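PDB 6GNE: probable starch synthase 4, chloroplastic/amyloplastic from Arabidopsis thaliana, which is probably a plastidial starch synthase with the two-domain GT-B glycosyltransferase fold. Local coordinates for residues Ile412-Lys417 with Asn439-Thr445; Ser125-Glu130 with Leu155-Tyr160; Asn176-Gln180 with Gly243-His247; Arg297-Ser303 with Gly339-Leu343. Residue numbers count along the deposited sequence, not the author numbering.

Interaction 1. Residues Ile412-Lys417 with Asn439-Thr445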
# COMPACT_ATOMS: atom_id res chain seq x y z
N ILE A 412 8.84 -18.17 -1.27
CA ILE A 412 9.05 -17.96 -2.72
C ILE A 412 7.76 -17.66 -3.45
O ILE A 412 6.82 -18.42 -3.35
CB ILE A 412 9.70 -19.18 -3.35
CG1 ILE A 412 11.04 -19.48 -2.65
CG2 ILE A 412 9.91 -18.97 -4.85
CD1 ILE A 412 12.02 -18.31 -2.57
N PRO A 413 7.70 -16.53 -4.17
CA PRO A 413 6.44 -16.07 -4.70
C PRO A 413 6.02 -16.76 -5.99
O PRO A 413 6.85 -17.17 -6.79
CB PRO A 413 6.67 -14.57 -4.97
CG PRO A 413 8.11 -14.47 -5.21
CD PRO A 413 8.73 -15.50 -4.32
N ILE A 414 4.71 -16.85 -6.15
CA ILE A 414 4.08 -17.27 -7.37
C ILE A 414 3.13 -16.13 -7.74
O ILE A 414 2.15 -15.88 -7.03
CB ILE A 414 3.28 -18.59 -7.20
CG1 ILE A 414 4.18 -19.69 -6.60
CG2 ILE A 414 2.60 -18.98 -8.52
CD1 ILE A 414 3.45 -20.97 -6.31
N ALA A 415 3.40 -15.48 -8.87
CA ALA A 415 2.80 -14.20 -9.18
C ALA A 415 2.39 -14.11 -10.63
O ALA A 415 3.07 -14.64 -11.52
CB ALA A 415 3.80 -13.10 -8.88
N ARG A 416 1.31 -13.38 -10.89
CA ARG A 416 0.95 -13.06 -12.25
C ARG A 416 1.79 -11.88 -12.77
O ARG A 416 2.08 -10.97 -12.01
CB ARG A 416 -0.54 -12.79 -12.39
CG ARG A 416 -1.04 -13.06 -13.82
CD ARG A 416 -2.53 -12.83 -13.99
NE ARG A 416 -2.80 -11.42 -14.20
CZ ARG A 416 -2.76 -10.80 -15.36
NH1 ARG A 416 -3.04 -9.51 -15.40
NH2 ARG A 416 -2.46 -11.44 -16.48
N LYS A 417 2.21 -11.93 -14.03
CA LYS A 417 3.05 -10.89 -14.62
C LYS A 417 2.23 -9.66 -14.96
O LYS A 417 1.67 -9.55 -16.06
CB LYS A 417 3.74 -11.38 -15.89
CG LYS A 417 4.99 -12.15 -15.62
CD LYS A 417 5.39 -13.03 -16.81
CE LYS A 417 6.42 -12.37 -17.72
NZ LYS A 417 6.85 -13.40 -18.73
N ASN A 439 13.89 -15.14 -8.96
CA ASN A 439 13.53 -15.29 -7.54
C ASN A 439 12.24 -16.01 -7.25
O ASN A 439 11.86 -16.07 -6.09
CB ASN A 439 13.48 -13.90 -6.89
CG ASN A 439 12.46 -12.98 -7.54
OD1 ASN A 439 11.63 -13.42 -8.37
ND2 ASN A 439 12.49 -11.70 -7.17
N GLY A 440 11.56 -16.56 -8.25
CA GLY A 440 10.24 -17.14 -8.02
C GLY A 440 9.63 -17.77 -9.25
O GLY A 440 10.34 -18.30 -10.12
N PHE A 441 8.31 -17.72 -9.31
CA PHE A 441 7.55 -18.33 -10.41
C PHE A 441 6.48 -17.39 -10.86
O PHE A 441 5.81 -16.78 -10.04
CB PHE A 441 6.90 -19.62 -9.93
CG PHE A 441 7.89 -20.64 -9.46
CD1 PHE A 441 8.30 -20.66 -8.15
CD2 PHE A 441 8.40 -21.56 -10.35
CE1 PHE A 441 9.22 -21.58 -7.72
CE2 PHE A 441 9.32 -22.51 -9.92
CZ PHE A 441 9.75 -22.50 -8.60
N THR A 442 6.32 -17.25 -12.19
CA THR A 442 5.31 -16.36 -12.76
C THR A 442 4.45 -17.04 -13.79
O THR A 442 4.76 -18.09 -14.28
CB THR A 442 5.94 -15.07 -13.36
OG1 THR A 442 6.72 -15.35 -14.54
CG2 THR A 442 6.81 -14.33 -12.35
N PHE A 443 3.33 -16.42 -14.12
CA PHE A 443 2.49 -16.83 -15.26
C PHE A 443 1.83 -15.61 -15.89
O PHE A 443 1.65 -14.58 -15.23
CB PHE A 443 1.45 -17.88 -14.83
CG PHE A 443 0.46 -17.40 -13.82
CD1 PHE A 443 0.77 -17.34 -12.47
CD2 PHE A 443 -0.81 -17.02 -14.22
CE1 PHE A 443 -0.16 -16.91 -11.55
CE2 PHE A 443 -1.76 -16.56 -13.30
CZ PHE A 443 -1.43 -16.50 -11.96
N GLN A 444 1.47 -15.74 -17.16
CA GLN A 444 0.92 -14.64 -17.91
C GLN A 444 -0.61 -14.55 -17.76
O GLN A 444 -1.13 -13.60 -17.19
CB GLN A 444 1.35 -14.74 -19.38
CG GLN A 444 1.15 -13.46 -20.19
CD GLN A 444 1.95 -12.24 -19.62
OE1 GLN A 444 3.17 -12.09 -19.90
NE2 GLN A 444 1.26 -11.37 -18.80
N THR A 445 -1.32 -15.54 -18.24
CA THR A 445 -2.77 -15.46 -18.39
C THR A 445 -3.49 -15.68 -17.08
O THR A 445 -3.12 -16.59 -16.34
CB THR A 445 -3.27 -16.55 -19.36
OG1 THR A 445 -2.29 -16.77 -20.38
CG2 THR A 445 -4.63 -16.14 -19.98

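Interaction 2. Residues Ser125-Glu130 with Leu155-Tyr160. With GLC (alpha-D-glucopyranose), chain D.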
# COMPACT_ATOMS: atom_id res chain seq x y z
N SER A 125 -8.17 17.38 4.08
CA SER A 125 -7.17 18.00 3.19
C SER A 125 -7.09 19.49 3.44
O SER A 125 -5.99 20.03 3.51
CB SER A 125 -7.52 17.76 1.71
OG SER A 125 -7.43 16.39 1.37
N ARG A 126 -8.23 20.14 3.60
CA ARG A 126 -8.27 21.57 3.90
C ARG A 126 -7.65 21.85 5.26
O ARG A 126 -6.72 22.65 5.36
CB ARG A 126 -9.70 22.12 3.87
CG ARG A 126 -9.82 23.62 4.12
CD ARG A 126 -9.14 24.40 3.01
NE ARG A 126 -8.95 25.82 3.31
CZ ARG A 126 -9.74 26.81 2.94
NH1 ARG A 126 -10.88 26.61 2.28
NH2 ARG A 126 -9.40 28.05 3.27
N ALA A 127 -8.15 21.17 6.29
CA ALA A 127 -7.64 21.32 7.64
C ALA A 127 -6.14 21.06 7.74
O ALA A 127 -5.47 21.72 8.52
CB ALA A 127 -8.40 20.42 8.61
N ALA A 128 -5.62 20.13 6.93
CA ALA A 128 -4.17 19.84 6.94
C ALA A 128 -3.32 21.03 6.50
O ALA A 128 -2.32 21.38 7.13
CB ALA A 128 -3.86 18.64 6.08
N LEU A 129 -3.73 21.65 5.41
CA LEU A 129 -3.08 22.88 4.94
C LEU A 129 -3.22 24.04 5.93
O LEU A 129 -2.27 24.81 6.13
CB LEU A 129 -3.62 23.29 3.56
CG LEU A 129 -3.16 22.35 2.46
CD1 LEU A 129 -3.90 22.66 1.17
CD2 LEU A 129 -1.64 22.41 2.29
N GLU A 130 -4.39 24.15 6.53
CA GLU A 130 -4.67 25.14 7.56
C GLU A 130 -3.75 24.97 8.77
O GLU A 130 -3.20 25.93 9.25
CB GLU A 130 -6.14 25.04 7.97
CG GLU A 130 -6.74 26.28 8.59
CD GLU A 130 -6.70 27.46 7.67
OE1 GLU A 130 -5.89 28.37 7.92
OE2 GLU A 130 -7.47 27.46 6.66
N LEU A 155 -6.02 23.09 -3.72
CA LEU A 155 -6.13 23.92 -2.52
C LEU A 155 -4.88 24.76 -2.26
O LEU A 155 -4.98 25.99 -2.07
CB LEU A 155 -6.46 23.07 -1.29
CG LEU A 155 -7.93 22.63 -1.19
CD1 LEU A 155 -8.15 21.57 -0.12
CD2 LEU A 155 -8.84 23.81 -0.91
N TYR A 156 -3.71 24.11 -2.32
CA TYR A 156 -2.45 24.81 -2.08
C TYR A 156 -2.26 26.00 -3.02
O TYR A 156 -1.98 27.10 -2.56
CB TYR A 156 -1.25 23.87 -2.21
CG TYR A 156 0.07 24.53 -1.90
CD1 TYR A 156 0.42 24.85 -0.61
CD2 TYR A 156 0.98 24.83 -2.92
CE1 TYR A 156 1.65 25.45 -0.33
CE2 TYR A 156 2.20 25.42 -2.65
CZ TYR A 156 2.54 25.73 -1.36
OH TYR A 156 3.74 26.32 -1.08
N TRP A 157 -2.45 25.77 -4.32
CA TRP A 157 -2.21 26.80 -5.32
C TRP A 157 -3.28 27.89 -5.33
O TRP A 157 -2.96 29.06 -5.47
CB TRP A 157 -2.02 26.17 -6.72
CG TRP A 157 -0.76 25.36 -6.78
CD1 TRP A 157 -0.67 24.04 -7.02
CD2 TRP A 157 0.58 25.82 -6.57
NE1 TRP A 157 0.65 23.63 -6.96
CE2 TRP A 157 1.43 24.71 -6.68
CE3 TRP A 157 1.15 27.08 -6.32
CZ2 TRP A 157 2.82 24.80 -6.55
CZ3 TRP A 157 2.54 27.18 -6.17
CH2 TRP A 157 3.36 26.04 -6.30
N ASP A 158 -4.54 27.51 -5.15
CA ASP A 158 -5.64 28.46 -5.20
C ASP A 158 -5.82 29.25 -3.91
O ASP A 158 -6.12 30.43 -3.96
CB ASP A 158 -6.92 27.75 -5.66
CG ASP A 158 -6.88 27.33 -7.15
OD1 ASP A 158 -5.82 27.45 -7.84
OD2 ASP A 158 -7.93 26.86 -7.63
N LEU A 159 -5.56 28.65 -2.75
CA LEU A 159 -5.84 29.32 -1.46
C LEU A 159 -4.69 29.52 -0.46
O LEU A 159 -4.86 30.29 0.51
CB LEU A 159 -6.99 28.59 -0.77
CG LEU A 159 -8.30 28.47 -1.58
CD1 LEU A 159 -9.30 27.55 -0.89
CD2 LEU A 159 -8.91 29.84 -1.87
N TYR A 160 -3.54 28.87 -0.65
CA TYR A 160 -2.47 28.92 0.36
C TYR A 160 -1.12 29.52 -0.07
O TYR A 160 -0.46 30.15 0.76
CB TYR A 160 -2.27 27.55 1.00
CG TYR A 160 -3.41 27.18 1.92
CD1 TYR A 160 -4.60 26.69 1.40
CD2 TYR A 160 -3.31 27.34 3.30
CE1 TYR A 160 -5.66 26.37 2.23
CE2 TYR A 160 -4.36 27.00 4.14
CZ TYR A 160 -5.54 26.52 3.59
OH TYR A 160 -6.58 26.19 4.40
C1 GLC D . 3.58 27.32 -9.99
C2 GLC D . 3.48 25.85 -10.37
C3 GLC D . 2.21 25.59 -11.19
C4 GLC D . 0.99 26.19 -10.52
C5 GLC D . 1.18 27.65 -10.15
C6 GLC D . -0.05 28.21 -9.40
O1 GLC D . 3.87 28.10 -11.17
O2 GLC D . 4.65 25.51 -11.12
O3 GLC D . 1.97 24.20 -11.37
O4 GLC D . -0.07 26.15 -11.45
O5 GLC D . 2.37 27.78 -9.36
O6 GLC D . -0.73 29.21 -10.17

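Interaction 3. Residues Asn176-Gln180 with Gly243-His247. With GLC (alpha-D-glucopyranose), chain C; AC1 (4,6-dideoxy-4-{[(1S,4R,5S,6S)-4,5,6-trihydroxy-3-(hydroxymethyl)cyclohex-2-en-1-yl]amino}-alpha-D-glucopyranose), chain B.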
# COMPACT_ATOMS: atom_id res chain seq x y z
N ASN A 176 -3.18 3.62 -6.58
CA ASN A 176 -4.10 2.83 -7.42
C ASN A 176 -5.03 3.76 -8.18
O ASN A 176 -5.93 4.36 -7.59
CB ASN A 176 -4.91 1.83 -6.55
CG ASN A 176 -5.80 0.89 -7.37
OD1 ASN A 176 -5.87 1.01 -8.58
ND2 ASN A 176 -6.48 -0.03 -6.72
N PHE A 177 -4.83 3.86 -9.49
CA PHE A 177 -5.65 4.76 -10.35
C PHE A 177 -7.09 4.29 -10.54
O PHE A 177 -7.88 4.96 -11.17
CB PHE A 177 -5.00 4.98 -11.71
CG PHE A 177 -3.81 5.90 -11.69
CD1 PHE A 177 -3.98 7.27 -11.74
CD2 PHE A 177 -2.52 5.40 -11.66
CE1 PHE A 177 -2.88 8.11 -11.73
CE2 PHE A 177 -1.42 6.23 -11.69
CZ PHE A 177 -1.60 7.60 -11.71
N GLU A 178 -7.42 3.12 -10.05
CA GLU A 178 -8.81 2.73 -9.94
C GLU A 178 -9.61 3.68 -9.08
O GLU A 178 -10.75 3.94 -9.37
CB GLU A 178 -8.90 1.32 -9.37
CG GLU A 178 -10.30 0.71 -9.43
CD GLU A 178 -10.43 -0.56 -8.61
OE1 GLU A 178 -9.45 -0.90 -7.83
OE2 GLU A 178 -11.54 -1.19 -8.81
N TYR A 179 -9.00 4.19 -8.01
CA TYR A 179 -9.72 5.03 -7.05
C TYR A 179 -9.46 6.50 -7.30
O TYR A 179 -8.46 7.03 -6.88
CB TYR A 179 -9.38 4.63 -5.62
CG TYR A 179 -9.72 3.18 -5.34
CD1 TYR A 179 -11.00 2.66 -5.68
CD2 TYR A 179 -8.79 2.32 -4.72
CE1 TYR A 179 -11.32 1.32 -5.45
CE2 TYR A 179 -9.11 0.97 -4.46
CZ TYR A 179 -10.36 0.48 -4.83
OH TYR A 179 -10.68 -0.81 -4.59
N GLN A 180 -10.40 7.14 -7.98
CA GLN A 180 -10.25 8.51 -8.45
C GLN A 180 -11.02 9.55 -7.61
O GLN A 180 -10.76 10.76 -7.72
CB GLN A 180 -10.60 8.58 -9.95
CG GLN A 180 -9.55 7.87 -10.78
CD GLN A 180 -9.89 7.74 -12.25
OE1 GLN A 180 -10.48 8.64 -12.88
NE2 GLN A 180 -9.48 6.63 -12.82
N GLY A 243 -5.49 2.67 -18.13
CA GLY A 243 -5.54 4.00 -17.53
C GLY A 243 -6.82 4.39 -16.81
O GLY A 243 -6.80 5.28 -15.96
N LYS A 244 -7.92 3.75 -17.16
CA LYS A 244 -9.23 3.94 -16.49
C LYS A 244 -9.80 5.35 -16.71
O LYS A 244 -10.28 5.98 -15.78
CB LYS A 244 -9.12 3.59 -14.99
CG LYS A 244 -8.08 2.49 -14.69
CD LYS A 244 -8.47 1.60 -13.54
CE LYS A 244 -9.54 0.58 -13.93
NZ LYS A 244 -9.57 -0.57 -12.96
N GLY A 245 -9.72 5.82 -17.96
CA GLY A 245 -10.13 7.17 -18.34
C GLY A 245 -9.05 8.25 -18.28
O GLY A 245 -9.14 9.25 -19.03
N LEU A 246 -8.03 8.06 -17.43
CA LEU A 246 -7.01 9.07 -17.17
C LEU A 246 -5.79 9.00 -18.08
O LEU A 246 -4.92 9.88 -18.02
CB LEU A 246 -6.54 9.00 -15.71
CG LEU A 246 -7.53 9.51 -14.68
CD1 LEU A 246 -6.99 9.25 -13.26
CD2 LEU A 246 -7.84 10.99 -14.91
N HIS A 247 -5.69 7.97 -18.91
CA HIS A 247 -4.54 7.79 -19.80
C HIS A 247 -4.16 9.05 -20.61
O HIS A 247 -2.98 9.38 -20.68
CB HIS A 247 -4.73 6.56 -20.69
CG HIS A 247 -5.66 6.74 -21.84
ND1 HIS A 247 -7.03 6.76 -21.69
CD2 HIS A 247 -5.43 6.92 -23.17
CE1 HIS A 247 -7.60 6.93 -22.88
NE2 HIS A 247 -6.65 7.02 -23.79
C1 GLC C . -11.99 2.59 -0.53
C2 GLC C . -11.05 3.79 -0.56
C3 GLC C . -9.78 3.47 -1.34
C4 GLC C . -9.10 2.28 -0.67
C5 GLC C . -10.06 1.10 -0.71
C6 GLC C . -9.46 -0.10 0.02
O2 GLC C . -11.75 4.92 -1.10
O3 GLC C . -8.89 4.58 -1.35
O4 GLC C . -7.88 1.98 -1.33
O5 GLC C . -11.29 1.44 -0.05
O6 GLC C . -10.46 -1.12 0.16
C1 AC1 B . -6.69 2.32 -0.61
O2 AC1 B . -6.25 4.09 -2.21
C2 AC1 B . -5.66 2.96 -1.54
C4A AC1 B . 0.16 -0.89 -3.90
C3 AC1 B . -5.07 1.93 -2.52
O3 AC1 B . -4.07 2.61 -3.29
C4 AC1 B . -4.49 0.75 -1.74
N4A AC1 B . -3.82 -0.27 -2.57
C5 AC1 B . -5.65 0.17 -0.93
O5 AC1 B . -6.13 1.15 -0.01
C6 AC1 B . -5.27 -1.03 -0.08
C1B AC1 B . -2.63 -0.02 -3.40
C2B AC1 B . -2.31 -1.16 -4.40
O2B AC1 B . -3.36 -2.14 -4.51
C3B AC1 B . -0.98 -1.86 -4.15
O3B AC1 B . -0.65 -2.54 -5.36
O4 AC1 B . 1.34 -1.63 -3.58
C5B AC1 B . -0.18 0.10 -2.83
C7B AC1 B . -1.45 0.44 -2.57
C6B AC1 B . 0.93 0.78 -2.06
O6B AC1 B . 1.73 1.58 -2.94

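Interaction 4. Residues Arg297-Ser303 with Gly339-Leu343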
# COMPACT_ATOMS: atom_id res chain seq x y z
N ARG A 297 1.77 -24.59 12.14
CA ARG A 297 1.02 -25.85 12.04
C ARG A 297 0.35 -26.24 13.36
O ARG A 297 -0.85 -26.53 13.40
CB ARG A 297 1.91 -26.99 11.55
CG ARG A 297 2.26 -26.91 10.07
CD ARG A 297 3.31 -27.93 9.74
NE ARG A 297 3.33 -28.25 8.32
CZ ARG A 297 4.18 -29.10 7.72
NH1 ARG A 297 5.14 -29.74 8.38
NH2 ARG A 297 4.08 -29.30 6.41
N LYS A 298 1.14 -26.20 14.42
CA LYS A 298 0.71 -26.53 15.79
C LYS A 298 -0.37 -25.54 16.26
O LYS A 298 -1.38 -25.95 16.81
CB LYS A 298 1.94 -26.58 16.71
CG LYS A 298 1.72 -26.87 18.17
CD LYS A 298 2.90 -27.63 18.76
CE LYS A 298 2.82 -29.15 18.49
NZ LYS A 298 3.71 -29.99 19.36
N GLN A 299 -0.19 -24.25 16.02
CA GLN A 299 -1.20 -23.28 16.44
C GLN A 299 -2.52 -23.51 15.70
O GLN A 299 -3.58 -23.41 16.30
CB GLN A 299 -0.72 -21.85 16.26
CG GLN A 299 -1.74 -20.79 16.68
CD GLN A 299 -1.22 -19.38 16.45
OE1 GLN A 299 -0.38 -18.93 17.21
NE2 GLN A 299 -1.70 -18.69 15.40
N LEU A 300 -2.46 -23.82 14.40
CA LEU A 300 -3.67 -23.93 13.56
C LEU A 300 -4.30 -25.32 13.55
O LEU A 300 -5.42 -25.45 13.12
CB LEU A 300 -3.37 -23.51 12.13
CG LEU A 300 -2.94 -22.05 11.98
CD1 LEU A 300 -2.61 -21.77 10.52
CD2 LEU A 300 -3.97 -21.06 12.50
N GLY A 301 -3.57 -26.33 14.02
CA GLY A 301 -4.05 -27.71 13.97
C GLY A 301 -3.84 -28.39 12.63
O GLY A 301 -4.57 -29.31 12.31
N LEU A 302 -2.84 -27.93 11.87
CA LEU A 302 -2.41 -28.58 10.64
C LEU A 302 -1.43 -29.72 10.93
O LEU A 302 -0.67 -29.65 11.87
CB LEU A 302 -1.73 -27.59 9.72
CG LEU A 302 -2.48 -26.34 9.29
CD1 LEU A 302 -1.49 -25.36 8.66
CD2 LEU A 302 -3.61 -26.69 8.34
N SER A 303 -1.44 -30.75 10.09
CA SER A 303 -0.58 -31.91 10.27
C SER A 303 0.90 -31.62 10.02
O SER A 303 1.26 -30.99 9.03
CB SER A 303 -1.02 -33.03 9.34
OG SER A 303 -0.16 -34.15 9.42
N GLY A 339 0.16 -30.41 -1.01
CA GLY A 339 0.65 -29.34 -0.15
C GLY A 339 -0.41 -28.94 0.85
O GLY A 339 -1.51 -29.48 0.84
N GLN A 340 -0.06 -27.99 1.71
CA GLN A 340 -0.97 -27.35 2.65
C GLN A 340 -1.15 -25.89 2.28
O GLN A 340 -0.32 -25.32 1.57
CB GLN A 340 -0.42 -27.45 4.07
CG GLN A 340 -0.11 -28.88 4.52
CD GLN A 340 0.51 -28.95 5.91
OE1 GLN A 340 1.43 -28.21 6.21
NE2 GLN A 340 0.02 -29.86 6.74
N PHE A 341 -2.23 -25.28 2.74
CA PHE A 341 -2.60 -23.92 2.38
C PHE A 341 -3.16 -23.14 3.59
O PHE A 341 -4.10 -23.59 4.26
CB PHE A 341 -3.64 -23.96 1.28
CG PHE A 341 -3.78 -22.68 0.52
CD1 PHE A 341 -4.46 -21.60 1.04
CD2 PHE A 341 -3.19 -22.56 -0.72
CE1 PHE A 341 -4.56 -20.41 0.35
CE2 PHE A 341 -3.28 -21.36 -1.43
CZ PHE A 341 -3.95 -20.28 -0.89
N VAL A 342 -2.61 -21.95 3.83
CA VAL A 342 -3.07 -21.04 4.86
C VAL A 342 -3.44 -19.71 4.22
O VAL A 342 -2.58 -19.06 3.64
CB VAL A 342 -1.99 -20.77 5.92
CG1 VAL A 342 -2.49 -19.78 6.94
CG2 VAL A 342 -1.70 -22.05 6.67
N LEU A 343 -4.70 -19.32 4.33
CA LEU A 343 -5.18 -18.04 3.83
C LEU A 343 -5.45 -17.13 5.02
O LEU A 343 -6.13 -17.51 5.98
CB LEU A 343 -6.46 -18.18 3.01
CG LEU A 343 -7.15 -16.91 2.51
CD1 LEU A 343 -6.23 -16.12 1.58
CD2 LEU A 343 -8.40 -17.24 1.76

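Interaction 1. Residues Ile412-Lys417 with Asn439-Thr445
N439 enters beside the start of the neighbouring strand, its backbone O 3.6 Å from P413 CD and 3.7 Å from I412 CG2, while its side-chain amide turns away to the backbone of S424 and F426. At G440 the chain lies so close to P413 that a CB would collide with the carbonyl of that residue; the glycine CA instead rests 3.7 Å from I412 CG2. The ladder begins with F441, whose N donates to P413 O (3.0 Å) and whose O accepts from A415 N (3.0 Å). Its ring reaches back to I412 (CE1 to CG2, 3.9 Å) and, with I414, packs on helix 448-464. These strands, 412-416 and 441-443, run parallel at 12°, 4.7 Å apart, and are joined through helix 419-424 as a beta-alpha-beta unit at one margin of the six-stranded parallel sheet of the second Rossmann-like GT-B domain. T442 projects on the same face as A415, and its CA lies 3.1 Å from A415 O. F443 continues the ladder, its N bonding A415 O (3.2 Å) and its O accepting from K417 N (3.0 Å), and R416 CG sits over its ring in a CH-pi contact, 4.0 Å from the centroid. Beyond the strand, Q444 O receives R416 NH2 at 2.6 Å, and Q444 NE2 returns a weak bond to K417 O (3.3 Å). T445 points away, although its carbonyl C comes within 4.3 Å of R416 CD.

Interaction 2. Residues Ser125-Glu130 with Leu155-Tyr160
L129 lays its CB over one face of the Y160 ring, 3.8 Å from the centroid and only 11° off the ring normal, a CH-pi contact in which the phenol is held flat against the helix. The same leucine extends to L155 (L129 CD1 to L155 CB, 3.6 Å) and approaches the Y156 ring. At its far end Y160 OH accepts from R126 NE at 2.6 Å and donates to E130 OE2 at 2.7 Å, so one hydroxyl joins a base and an acid a helical turn apart; R126 NH2 and E130 OE2 form only a long salt bridge, 3.9 Å. L159 CD1 lies over the guanidinium face, 3.7 Å from R126 NH1, whose polar partner is C191 O. The segment axes cross at -58°, 11.1 Å apart. W157 and D158 lie out of reach of segment 125-130; the W157 ring has a bound glucose over one face (CZ3 to O5, 3.3 Å). Helix 152-160, packed on helix 117-134 in the starch synthase catalytic domain, thus carries two residues of a glycan pocket.

Interaction 3. Residues Asn176-Gln180 with Gly243-His247
One amide nitrogen ties together two irregular loops: Q180 NE2 donates both to F177 O within its own segment (2.8 Å) and to K244 O across the contact (3.1 Å, nearly straight at 170°). The other end of that amide, OE1, accepts from N214 and H207, which fixes its orientation. The carbonyl it meets belongs to a type I' turn from G243 to L246, in which K244 and G245 both have positive phi and directly follow helix 240-243; at G245 a CB would be jammed against the preceding carbonyl O. At the end of the turn, L246 brings CD1 to 3.4 Å from Q180 CD and 3.9 Å from F177 CD1, and helix 215-222 closes over the leucine and the phenylalanine. The K244 side chain runs along E178, with CD 3.8 Å from E178 CA, and its ammonium makes a cation-pi interaction with F396. On the first loop N176 OD1 accepts from E178 N at 3.0 Å, an Asx turn, and N176 ND2 donates to E178 OE1 (3.3 Å). N176 and Y179 belong to a glycan pocket: N176 CB is 3.5 Å from O3 of AC1, and C3 of the chain C glucose lies over one face of the Y179 ring. With both ends of its buried amide hydrogen-bonded and F177 and L246 packed beside it, Q180 joins the pocket loop to the 243-246 turn through polar and apolar contacts together.

Interaction 4. Residues Arg297-Ser303 with Gly339-Leu343
Helix 287-300 ends at L300, and G301, with positive phi (82°), turns the chain out so that L302 and S303 run on in extended conformation; L302 N still bonds back to R297 O at 2.9 Å. Opposite lies strand 340-343, and the two backbones stay well apart, with CA atoms 8.2 Å from L302 to Q340 and 9.2 Å from L300 to V342, so the strand reaches across with its side chains, to side chains and to the carbonyl of S303. Q340 and V342, alternate residues of the strand, point toward the helix end, while F341 between them points away. Q340 OE1 accepts two bonds from the R297 guanidinium, from NE at 2.8 Å and NH2 at 2.9 Å, and Q340 NE2 donates to S303 O at 2.8 Å, so the amide clasps both the last turn of the helix and the chain after it. Further along, V342 CG2 meets L302 CD1 (3.9 Å) and L300 CD1 (4.0 Å). The helix end thus lies against one face of the parallel sheet, where Q340 and V342 also touch L311 of strand 311-317 and L300 and L302 reach strand 369-372, whereas F341 packs on helix 324-336 across the sheet.

In the fold
All four contacts are largely buried, but interaction 1 runs from a buried start to exposed Q444 and T445, and interaction 3 sets exposed K244 beside buried F177, Q180 and L246. Interactions 1 and 4 reach the same six-stranded parallel sheet: interaction 1 is a backbone ladder at its margin, interaction 4 a helix end fixed to a strand through side chains. Interactions 2 and 3 belong to the starch synthase catalytic domain, where a tyrosine bridging an arginine and a glutamate serves two helices and a glutamine amide serves two loops. Both also neighbour bound sugars, interaction 2 at a separate five-residue pocket and interaction 3 at the larger one. Interactions 1 and 2 lie on opposite sides of the chain's centre.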